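Local coordinates for protein CRISPR-associated endonuclease Cas1 (Thermotoga maritima, PDB 4XTK) that probably acts as a metal-dependent endonuclease on double-stranded DNA in CRISPR adaptive immunity, working as a homodimer, at residues E[198-203]-E[303-308]; E[207-210]-E[214-217]. All blocks are in the same frame, centred on the assembly; numbering follows the deposited sequence.

How the contacts relate
After the N-terminal strands and the first helices, the chain enters helix 188-208, which serves both contacts. Contact 1 takes the middle of this helix and contact 2 its C-terminal end. The 214-217 turn follows almost at once, so contact 2 closes a loop of only three residues. The chain then runs through helices 230-252 and 272-287 before helix 301-316 returns to close contact 1 across 99 intervening residues; contact 2 is nested inside that long loop. Ile-305 joins the two: its CD1 serves contact 1, while its CG2 packs 3.8 Å from CD1 of Leu-207. Together the contacts tie helix 188-208 to helix 301-316 and to its own outgoing loop.

Contact 1 (E[198-203]-E[303-308]); sequences SLLYTT and SLIKME
The hydroxyl of Thr-203 sits among partners of two helices: OG1 is hydrogen-bonded to Tyr-282 OH of helix 272-287, and it lies 2.9 Å from the carbonyl O of Leu-199, one turn back. Threonine suits the place, since the polar branch faces these partners while the methyl packs. With chi1 at -63°, OG1 lies beside the backbone N and CG2 opposite that nitrogen, and CG2 faces Ile-305 of the 303-308 segment.

No polar bond crosses between the two segments; they meet through methyl groups alone. Ile-305, whose side chain sets out toward the 198-203 helix, does all the touching from its side with CD1. That methyl is 4.3 Å from CD1 of Leu-200 and 4.5 Å from CG2 of Thr-203, so it reaches two residues three positions apart on one helix face. Isoleucine suits the place because its extended CG1-CD1 arm (chi2 172°) spans a wide separation: the nearest CA atoms, of Thr-203 and Ile-305, are 9.1 Å apart. Leu-200 leaves its helix at an angle, and only the CD1 branch bends over to the isoleucine.

This is light helix-helix packing, small in area yet buried near the middle of the chain, within the helical C-terminal part of Cas1 that holds the probable manganese ligands; the Leu-200 side chain is about 8 Å from that of Glu-236, one of them. Helix 272-287 packs against the 198-203 segment through Tyr-282 and Leu-286, while Leu-304 on helix 301-316 rests on Phe-238 of helix 230-252 and on Val-290 of strand 289-292.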
loop_
_atom_site.group_PDB
_atom_site.type_symbol
_atom_site.label_atom_id
_atom_site.label_comp_id
_atom_site.label_asym_id
_atom_site.label_seq_id
_atom_site.Cartn_x
_atom_site.Cartn_y
_atom_site.Cartn_z
ATOM N N SER E 198 -19.940 1.749 12.263
ATOM C CA SER E 198 -18.876 0.838 11.869
ATOM C C SER E 198 -18.981 0.502 10.379
ATOM O O SER E 198 -17.972 0.508 9.670
ATOM C CB SER E 198 -18.912 -0.437 12.709
ATOM O OG SER E 198 -19.885 -1.343 12.221
ATOM N N LEU E 199 -20.198 0.237 9.905
ATOM C CA LEU E 199 -20.416 -0.043 8.488
ATOM C C LEU E 199 -19.986 1.143 7.630
ATOM O O LEU E 199 -19.342 0.967 6.598
ATOM C CB LEU E 199 -21.884 -0.377 8.210
ATOM C CG LEU E 199 -22.383 -1.709 8.771
ATOM C CD1 LEU E 199 -23.833 -1.964 8.369
ATOM C CD2 LEU E 199 -21.474 -2.844 8.319
ATOM N N LEU E 200 -20.341 2.348 8.068
ATOM C CA LEU E 200 -20.003 3.564 7.333
ATOM C C LEU E 200 -18.484 3.743 7.267
ATOM O O LEU E 200 -17.932 3.992 6.195
ATOM C CB LEU E 200 -20.677 4.789 7.974
ATOM C CG LEU E 200 -20.473 6.154 7.312
ATOM C CD1 LEU E 200 -20.704 6.072 5.814
ATOM C CD2 LEU E 200 -21.420 7.176 7.906
ATOM N N TYR E 201 -17.826 3.587 8.413
ATOM C CA TYR E 201 -16.372 3.653 8.504
ATOM C C TYR E 201 -15.694 2.724 7.500
ATOM O O TYR E 201 -14.717 3.098 6.854
ATOM C CB TYR E 201 -15.904 3.295 9.918
ATOM C CG TYR E 201 -16.389 4.227 10.993
ATOM C CD1 TYR E 201 -16.733 5.545 10.700
ATOM C CD2 TYR E 201 -16.508 3.790 12.308
ATOM C CE1 TYR E 201 -17.190 6.406 11.695
ATOM C CE2 TYR E 201 -16.955 4.644 13.313
ATOM C CZ TYR E 201 -17.294 5.948 13.000
ATOM O OH TYR E 201 -17.743 6.792 13.992
ATOM N N THR E 202 -16.214 1.508 7.380
ATOM C CA THR E 202 -15.643 0.531 6.467
ATOM C C THR E 202 -15.901 0.956 5.032
ATOM O O THR E 202 -15.067 0.753 4.150
ATOM C CB THR E 202 -16.218 -0.880 6.730
ATOM O OG1 THR E 202 -15.748 -1.340 7.997
ATOM C CG2 THR E 202 -15.788 -1.874 5.656
ATOM N N THR E 203 -17.059 1.565 4.809
ATOM C CA THR E 203 -17.446 1.978 3.475
ATOM C C THR E 203 -16.548 3.094 2.986
ATOM O O THR E 203 -16.008 3.025 1.878
ATOM C CB THR E 203 -18.902 2.439 3.427
ATOM O OG1 THR E 203 -19.755 1.335 3.757
ATOM C CG2 THR E 203 -19.251 2.953 2.042
ATOM N N SER E 303 -21.721 8.019 -4.252
ATOM C CA SER E 303 -21.091 9.016 -5.099
ATOM C C SER E 303 -20.773 10.268 -4.296
ATOM O O SER E 303 -19.734 10.888 -4.507
ATOM C CB SER E 303 -21.977 9.354 -6.295
ATOM O OG SER E 303 -21.926 8.313 -7.255
ATOM N N LEU E 304 -21.660 10.628 -3.372
ATOM C CA LEU E 304 -21.434 11.784 -2.511
ATOM C C LEU E 304 -20.158 11.622 -1.690
ATOM O O LEU E 304 -19.391 12.576 -1.524
ATOM C CB LEU E 304 -22.624 12.017 -1.578
ATOM C CG LEU E 304 -23.780 12.865 -2.115
ATOM C CD1 LEU E 304 -24.746 13.204 -0.995
ATOM C CD2 LEU E 304 -23.273 14.133 -2.786
ATOM N N ILE E 305 -19.939 10.415 -1.177
ATOM C CA ILE E 305 -18.731 10.125 -0.414
ATOM C C ILE E 305 -17.531 10.202 -1.354
ATOM O O ILE E 305 -16.512 10.812 -1.031
ATOM C CB ILE E 305 -18.799 8.742 0.262
ATOM C CG1 ILE E 305 -20.011 8.668 1.194
ATOM C CG2 ILE E 305 -17.526 8.457 1.045
ATOM C CD1 ILE E 305 -20.264 7.287 1.757
ATOM N N LYS E 306 -17.677 9.597 -2.528
ATOM C CA LYS E 306 -16.652 9.647 -3.557
ATOM C C LYS E 306 -16.273 11.092 -3.870
ATOM O O LYS E 306 -15.092 11.425 -3.970
ATOM C CB LYS E 306 -17.133 8.948 -4.835
ATOM C CG LYS E 306 -17.025 7.428 -4.831
ATOM C CD LYS E 306 -17.642 6.854 -6.103
ATOM C CE LYS E 306 -17.906 5.357 -6.008
ATOM N NZ LYS E 306 -17.463 4.628 -7.233
ATOM N N MET E 307 -17.288 11.940 -4.016
ATOM C CA MET E 307 -17.087 13.333 -4.397
ATOM C C MET E 307 -16.339 14.109 -3.320
ATOM O O MET E 307 -15.480 14.939 -3.625
ATOM C CB MET E 307 -18.425 14.006 -4.686
ATOM C CG MET E 307 -19.075 13.570 -5.988
ATOM S SD MET E 307 -20.643 14.413 -6.276
ATOM C CE MET E 307 -20.188 16.086 -5.815
ATOM N N GLU E 308 -16.668 13.831 -2.064
ATOM C CA GLU E 308 -16.029 14.501 -0.939
ATOM C C GLU E 308 -14.550 14.135 -0.867
ATOM O O GLU E 308 -13.702 14.973 -0.550
ATOM C CB GLU E 308 -16.734 14.141 0.371
ATOM C CG GLU E 308 -16.342 15.022 1.539
ATOM C CD GLU E 308 -16.709 16.479 1.318
ATOM O OE1 GLU E 308 -17.705 16.747 0.609
ATOM O OE2 GLU E 308 -16.006 17.357 1.865
#

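Contact 2 (E[207-210]-E[214-217]); sequences LIYQ and DPRI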
loop_
_atom_site.group_PDB
_atom_site.type_symbol
_atom_site.label_atom_id
_atom_site.label_comp_id
_atom_site.label_asym_id
_atom_site.label_seq_id
_atom_site.Cartn_x
_atom_site.Cartn_y
_atom_site.Cartn_z
ATOM N N LEU E 207 -13.588 3.086 -0.121
ATOM C CA LEU E 207 -13.640 4.095 -1.171
ATOM C C LEU E 207 -12.348 4.914 -1.227
ATOM O O LEU E 207 -11.922 5.335 -2.305
ATOM C CB LEU E 207 -14.854 5.011 -0.981
ATOM C CG LEU E 207 -16.201 4.347 -1.298
ATOM C CD1 LEU E 207 -17.352 5.325 -1.135
ATOM C CD2 LEU E 207 -16.220 3.715 -2.700
ATOM N N ILE E 208 -11.725 5.133 -0.071
ATOM C CA ILE E 208 -10.451 5.835 -0.022
ATOM C C ILE E 208 -9.378 5.013 -0.747
ATOM O O ILE E 208 -8.558 5.554 -1.489
ATOM C CB ILE E 208 -10.011 6.125 1.432
ATOM C CG1 ILE E 208 -10.936 7.165 2.082
ATOM C CG2 ILE E 208 -8.572 6.637 1.470
ATOM C CD1 ILE E 208 -10.646 7.410 3.573
ATOM N N TYR E 209 -9.408 3.698 -0.555
ATOM C CA TYR E 209 -8.483 2.804 -1.243
ATOM C C TYR E 209 -8.662 2.857 -2.757
ATOM O O TYR E 209 -7.805 2.390 -3.503
ATOM C CB TYR E 209 -8.663 1.363 -0.763
ATOM C CG TYR E 209 -7.948 1.016 0.529
ATOM C CD1 TYR E 209 -6.627 1.389 0.741
ATOM C CD2 TYR E 209 -8.596 0.291 1.533
ATOM C CE1 TYR E 209 -5.976 1.063 1.909
ATOM C CE2 TYR E 209 -7.953 -0.043 2.709
ATOM C CZ TYR E 209 -6.644 0.344 2.894
ATOM O OH TYR E 209 -6.002 0.012 4.066
ATOM N N GLN E 210 -9.779 3.410 -3.212
ATOM C CA GLN E 210 -10.011 3.565 -4.643
ATOM C C GLN E 210 -9.553 4.941 -5.103
ATOM O O GLN E 210 -9.780 5.320 -6.246
ATOM C CB GLN E 210 -11.485 3.346 -4.993
ATOM C CG GLN E 210 -12.029 1.998 -4.529
ATOM C CD GLN E 210 -13.492 1.792 -4.872
ATOM O OE1 GLN E 210 -14.110 2.615 -5.550
ATOM N NE2 GLN E 210 -14.063 0.703 -4.375
ATOM N N ASP E 214 -4.203 8.414 1.228
ATOM C CA ASP E 214 -3.888 7.400 2.226
ATOM C C ASP E 214 -4.771 7.592 3.457
ATOM O O ASP E 214 -4.823 8.684 4.036
ATOM C CB ASP E 214 -2.415 7.439 2.623
ATOM C CG ASP E 214 -2.016 6.252 3.485
ATOM O OD1 ASP E 214 -2.383 6.231 4.678
ATOM O OD2 ASP E 214 -1.339 5.337 2.972
ATOM N N PRO E 215 -5.473 6.522 3.852
ATOM C CA PRO E 215 -6.438 6.475 4.958
ATOM C C PRO E 215 -5.805 6.603 6.346
ATOM O O PRO E 215 -6.525 6.860 7.309
ATOM C CB PRO E 215 -7.084 5.100 4.789
ATOM C CG PRO E 215 -6.016 4.277 4.174
ATOM C CD PRO E 215 -5.276 5.194 3.246
ATOM N N ARG E 216 -4.490 6.423 6.447
ATOM C CA ARG E 216 -3.830 6.417 7.755
ATOM C C ARG E 216 -3.549 7.808 8.309
ATOM O O ARG E 216 -3.199 7.947 9.474
ATOM C CB ARG E 216 -2.534 5.617 7.688
ATOM C CG ARG E 216 -2.803 4.139 7.555
ATOM C CD ARG E 216 -1.579 3.366 7.154
ATOM N NE ARG E 216 -1.095 3.743 5.834
ATOM C CZ ARG E 216 -0.198 3.036 5.159
ATOM N NH1 ARG E 216 0.283 1.914 5.683
ATOM N NH2 ARG E 216 0.212 3.438 3.964
ATOM N N ILE E 217 -3.718 8.836 7.488
ATOM C CA ILE E 217 -3.562 10.197 7.975
ATOM C C ILE E 217 -4.882 10.949 7.935
ATOM O O ILE E 217 -5.409 11.213 6.865
ATOM C CB ILE E 217 -2.504 10.979 7.160
ATOM C CG1 ILE E 217 -1.136 10.309 7.281
ATOM C CG2 ILE E 217 -2.429 12.414 7.625
ATOM C CD1 ILE E 217 -0.062 10.977 6.462
#
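Pro-215 is met by two successive side chains, Ile-208 and Tyr-209 of the 207-210 segment, each taking a different part of its ring. Ile-208 lays its CG2 methyl over one face of the proline ring, near the centre, with CG2 3.9 Å from Pro-215 CB. A chi1 of -69° sets CG1 of Ile-208 beside the backbone N and turns CG2 toward the proline. Tyr-209 reaches the outer corner: its CE1 is 3.9 Å from Pro-215 CG, the aromatic side chain crossing the proline at about a right angle. A compact, rigid ring suits this place, since it offers a face to Ile-208 and its CG corner to Tyr-209.

Proline also suits the backbone here, as the second residue of a type I turn from Asp-214 to Ile-217. Asp-214 completes an Asx turn, its OD1 accepting from the Arg-216 backbone N at 2.8 Å. The same oxygen takes Arg-216 NE on its syn side, nearly straight at 174°. Arg-216 NH2 meets Asp-214 OD2 at 2.6 Å. This side-on, two-nitrogen salt bridge should fix the carboxylate at the edge of the guanidinium, near its plane, and so brace the turn. Arg-216 NH2 also forms a salt bridge with Asp-214 of the second subunit, which makes the turn part of the Cas1 dimer interface.

Tyr-209 meets the ring of Tyr-77 in strand 77-83, and Ile-208 also touches Leu-309 of helix 301-316 and Leu-230 of helix 230-252; at the last position of the turn, Ile-217 packs on Ile-93 of helix 93-101.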